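Local structure of sugar kinase (Agrobacterium tumefaciens, 2RBC) at residues A[322-325]-A[326-330]; A[208-211]-A[212-215]. The protein probably transfers a phosphate group from ATP to a sugar or related substrate, in the manner of ribokinase-type carbohydrate kinases. All coordinates share one frame; numbering follows the deposited sequence.

Contact 1: A[322-325]-A[326-330]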
loop_
_atom_site.group_PDB
_atom_site.type_symbol
_atom_site.label_atom_id
_atom_site.label_comp_id
_atom_site.label_asym_id
_atom_site.label_seq_id
_atom_site.Cartn_x
_atom_site.Cartn_y
_atom_site.Cartn_z
ATOM N N THR A 322 7.804 5.762 -30.243
ATOM C CA THR A 322 9.270 5.688 -30.133
ATOM C C THR A 322 9.966 5.946 -31.484
ATOM O O THR A 322 10.916 6.754 -31.567
ATOM C CB THR A 322 9.745 4.329 -29.514
ATOM O OG1 THR A 322 8.970 4.005 -28.331
ATOM C CG2 THR A 322 11.266 4.390 -29.135
ATOM N N GLU A 323 9.470 5.316 -32.554
ATOM C CA GLU A 323 10.074 5.492 -33.873
ATOM C C GLU A 323 10.006 6.951 -34.322
ATOM O O GLU A 323 10.975 7.485 -34.874
ATOM C CB GLU A 323 9.416 4.622 -34.957
ATOM C CG GLU A 323 9.453 3.089 -34.793
ATOM C CD GLU A 323 10.746 2.454 -35.134
ATOM O OE1 GLU A 323 11.675 3.200 -35.573
ATOM O OE2 GLU A 323 10.850 1.197 -34.954
ATOM N N GLU A 324 8.864 7.598 -34.111
ATOM C CA GLU A 324 8.710 8.979 -34.530
ATOM C C GLU A 324 9.564 9.905 -33.673
ATOM O O GLU A 324 10.206 10.784 -34.189
ATOM C CB GLU A 324 7.242 9.396 -34.514
ATOM C CG GLU A 324 6.950 10.850 -34.859
ATOM C CD GLU A 324 7.460 11.290 -36.216
ATOM O OE1 GLU A 324 7.671 10.446 -37.113
ATOM O OE2 GLU A 324 7.656 12.506 -36.406
ATOM N N ALA A 325 9.544 9.711 -32.354
ATOM C CA ALA A 325 10.390 10.496 -31.471
ATOM C C ALA A 325 11.858 10.396 -31.879
ATOM O O ALA A 325 12.591 11.407 -31.982
ATOM C CB ALA A 325 10.174 10.062 -29.989
HETATM N N MSE A 326 12.276 9.179 -32.195
HETATM C CA MSE A 326 13.657 8.901 -32.509
HETATM C C MSE A 326 14.068 9.570 -33.799
HETATM O O MSE A 326 15.140 10.153 -33.894
HETATM C CB MSE A 326 13.881 7.396 -32.587
HETATM C CG MSE A 326 15.316 7.068 -32.928
HETATM SE SE MSE A 326 15.658 5.173 -32.767
HETATM C CE MSE A 326 14.511 4.482 -34.206
ATOM N N ARG A 327 13.188 9.509 -34.789
ATOM C CA ARG A 327 13.393 10.190 -36.056
ATOM C C ARG A 327 13.639 11.682 -35.880
ATOM O O ARG A 327 14.568 12.234 -36.447
ATOM C CB ARG A 327 12.180 9.926 -36.943
ATOM C CG ARG A 327 12.288 10.469 -38.314
ATOM C CD ARG A 327 10.937 10.453 -39.087
ATOM N NE ARG A 327 9.944 11.497 -38.731
ATOM C CZ ARG A 327 10.092 12.816 -38.907
ATOM N NH1 ARG A 327 11.209 13.319 -39.417
ATOM N NH2 ARG A 327 9.102 13.648 -38.558
ATOM N N GLN A 328 12.771 12.337 -35.108
ATOM C CA GLN A 328 12.898 13.767 -34.843
ATOM C C GLN A 328 14.178 14.093 -34.059
ATOM O O GLN A 328 14.864 15.060 -34.366
ATOM C CB GLN A 328 11.680 14.271 -34.080
ATOM C CG GLN A 328 10.378 14.071 -34.814
ATOM C CD GLN A 328 9.300 15.086 -34.449
ATOM O OE1 GLN A 328 9.575 16.174 -33.925
ATOM N NE2 GLN A 328 8.066 14.743 -34.764
ATOM N N TRP A 329 14.499 13.260 -33.084
ATOM C CA TRP A 329 15.699 13.421 -32.246
ATOM C C TRP A 329 16.975 13.277 -33.040
ATOM O O TRP A 329 17.863 14.122 -32.936
ATOM C CB TRP A 329 15.651 12.401 -31.117
ATOM C CG TRP A 329 16.896 12.274 -30.342
ATOM C CD1 TRP A 329 17.543 13.248 -29.646
ATOM C CD2 TRP A 329 17.634 11.069 -30.132
ATOM N NE1 TRP A 329 18.669 12.724 -29.032
ATOM C CE2 TRP A 329 18.745 11.392 -29.316
ATOM C CE3 TRP A 329 17.461 9.750 -30.557
ATOM C CZ2 TRP A 329 19.681 10.434 -28.910
ATOM C CZ3 TRP A 329 18.376 8.792 -30.143
ATOM C CH2 TRP A 329 19.474 9.143 -29.310
ATOM N N LEU A 330 17.026 12.264 -33.894
ATOM C CA LEU A 330 18.161 12.063 -34.777
ATOM C C LEU A 330 18.329 13.196 -35.776
ATOM O O LEU A 330 19.386 13.315 -36.367
ATOM C CB LEU A 330 18.092 10.706 -35.484
ATOM C CG LEU A 330 18.234 9.509 -34.525
ATOM C CD1 LEU A 330 18.036 8.182 -35.230
ATOM C CD2 LEU A 330 19.561 9.508 -33.755
#

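Contact 2: A[208-211]-A[212-215]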
loop_
_atom_site.group_PDB
_atom_site.type_symbol
_atom_site.label_atom_id
_atom_site.label_comp_id
_atom_site.label_asym_id
_atom_site.label_seq_id
_atom_site.Cartn_x
_atom_site.Cartn_y
_atom_site.Cartn_z
ATOM N N VAL A 208 23.024 -5.859 -19.698
ATOM C CA VAL A 208 22.847 -4.418 -19.594
ATOM C C VAL A 208 22.843 -4.153 -18.120
ATOM O O VAL A 208 21.889 -4.511 -17.436
ATOM C CB VAL A 208 21.547 -3.893 -20.226
ATOM C CG1 VAL A 208 21.492 -2.357 -20.119
ATOM C CG2 VAL A 208 21.377 -4.427 -21.665
ATOM N N PHE A 209 23.953 -3.597 -17.633
ATOM C CA PHE A 209 24.090 -3.225 -16.226
ATOM C C PHE A 209 23.561 -1.795 -15.996
ATOM O O PHE A 209 23.709 -0.923 -16.857
ATOM C CB PHE A 209 25.574 -3.213 -15.785
ATOM C CG PHE A 209 26.245 -4.557 -15.777
ATOM C CD1 PHE A 209 26.026 -5.462 -14.723
ATOM C CD2 PHE A 209 27.183 -4.891 -16.770
ATOM C CE1 PHE A 209 26.706 -6.686 -14.686
ATOM C CE2 PHE A 209 27.859 -6.109 -16.762
ATOM C CZ PHE A 209 27.624 -7.022 -15.724
ATOM N N SER A 210 22.970 -1.557 -14.816
ATOM C CA SER A 210 22.656 -0.212 -14.379
ATOM C C SER A 210 23.957 0.347 -13.848
ATOM O O SER A 210 24.856 -0.410 -13.458
ATOM C CB SER A 210 21.621 -0.249 -13.242
ATOM O OG SER A 210 22.141 -0.983 -12.154
ATOM N N GLU A 211 24.072 1.664 -13.810
ATOM C CA GLU A 211 25.277 2.251 -13.244
ATOM C C GLU A 211 25.637 1.756 -11.803
ATOM O O GLU A 211 26.780 1.368 -11.508
ATOM C CB GLU A 211 25.169 3.773 -13.319
ATOM C CG GLU A 211 26.313 4.456 -12.621
ATOM C CD GLU A 211 26.399 5.933 -12.966
ATOM O OE1 GLU A 211 25.528 6.450 -13.698
ATOM O OE2 GLU A 211 27.370 6.553 -12.479
ATOM N N PRO A 212 24.670 1.762 -10.890
ATOM C CA PRO A 212 24.982 1.243 -9.567
ATOM C C PRO A 212 25.451 -0.208 -9.523
ATOM O O PRO A 212 26.333 -0.545 -8.733
ATOM C CB PRO A 212 23.663 1.380 -8.813
ATOM C CG PRO A 212 22.835 2.238 -9.586
ATOM C CD PRO A 212 23.286 2.236 -10.986
ATOM N N ALA A 213 24.890 -1.081 -10.358
ATOM C CA ALA A 213 25.321 -2.487 -10.355
ATOM C C ALA A 213 26.771 -2.612 -10.857
ATOM O O ALA A 213 27.610 -3.299 -10.254
ATOM C CB ALA A 213 24.375 -3.317 -11.252
ATOM N N ALA A 214 27.061 -1.914 -11.956
ATOM C CA ALA A 214 28.390 -1.918 -12.544
ATOM C C ALA A 214 29.428 -1.326 -11.598
ATOM O O ALA A 214 30.565 -1.811 -11.542
ATOM C CB ALA A 214 28.376 -1.185 -13.851
ATOM N N THR A 215 29.026 -0.292 -10.858
ATOM C CA THR A 215 29.882 0.339 -9.847
ATOM C C THR A 215 30.265 -0.684 -8.797
ATOM O O THR A 215 31.416 -0.801 -8.426
ATOM C CB THR A 215 29.141 1.520 -9.180
ATOM O OG1 THR A 215 28.721 2.464 -10.192
ATOM C CG2 THR A 215 30.007 2.191 -8.168
HETATM O O HOH W 1 29.124 5.146 -10.149
#

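Contact 1: A[322-325]-A[326-330]
Glu324 OE2 takes two side-chain donors from the next turn of the helix: Arg327 NH2 at 2.8 Å on its syn lone pair and Gln328 NE2, also at 2.8 Å, on its anti lone pair. The other oxygen, OE1, receives Arg327 NE at 3.0 Å, a nearly straight bond (N-H...O 165°) lying close to the guanidinium plane. Arg327 therefore grips the carboxylate side-on, one nitrogen to each oxygen, although the two planes stay 49° apart and the NH2 bond is the more bent. Glu324 starts with CG trans to its own N (chi1 177°) and then folds at chi2, which carries the carboxylate forward beside arginine, whose chain bends at chi3 to meet it. The amide of Gln328 is steeply inclined to the carboxylate; its CG lies above one face of the Arg327 guanidinium, offset toward the rim. Three bonds thus hold the carboxylate and limit its rotation. All three chains are long enough for their polar ends to meet across i to i+3 and i to i+4 spacings.

Glu323 runs alongside Met326, a selenomethionine, with OE1 3.4 Å from CE, while its OE2 forms a salt bridge with Arg319 one turn back. Ala325 touches Val301 of helix 292-307, its small side chain consistent with close approach, and buried Trp329 also touches Val301. Trp329 N bonds to Ala325 O at 2.9 Å, one of the successive i to i+4 backbone bonds. Mostly polar side chains outward, with Ala325 and Trp329 turned to the fold, are characteristic of an amphipathic surface alpha-helix, here the last modelled in the chain.

Contact 2: A[208-211]-A[212-215]
The backbone passes from strand 206-210 into helix 211-218 with Ser210 at the N-cap, and the first turn is closed by Ala214 N bonding to Ser210 O at 3.1 Å with an almost straight N-H...O angle of 173°. The side chain of Ser210 completes the cap: its OG accepts from Ala213 N at 3.3 Å. The hydroxyl sits between the backbone N and the carbonyl carbon, where it can reach forward to that amide; the same OG is also hydrogen-bonded to Asp190 OD1. Pro212 suits the first turn because it has no N-H to be left without a carbonyl partner, and its CD packs 3.6 Å from Ser210 OG.

One residue further along, Glu211 O accepts twice from Thr215, from N at 2.9 Å and from OG1 at 2.6 Å, the hydroxyl standing 46° above the carbonyl plane. Thr215 OG1 lies trans to its carbonyl carbon (chi1 -57°), a placement that turns it back toward the preceding turn. A water donates to both this hydroxyl and Glu211 OE2, linking the two side chains. Phe209 CB lies 4.0 Å from Ala214 CB, and small alanines allow helix and strand to close up here. A carboxylate in the first turn, as on Glu211, would be expected to sit favourably near the positive end of the helix dipole, while the cap gives Ala213 N an acceptor and Ser210 O and Glu211 O are each used.

How the contacts relate
Contact 2 comes first along the chain and contact 1 follows near its modelled end; their centres lie 26 Å apart and their nearest atoms about 15 Å, so they do not touch. Contact 2 belongs to the interior architecture, where strand 206-210, flanked by parallel strands 185-189 and 238-242 of the large mixed sheet, passes into helix 211-218. Contact 1 lies farther out, 22 Å from the chain centre against 12 Å, on helix 319-330, which packs against helix 292-307. They share neither strand nor helix. One marks a strand-to-helix turn of the alpha/beta kinase fold, the other the last modelled helix, lying on its outside.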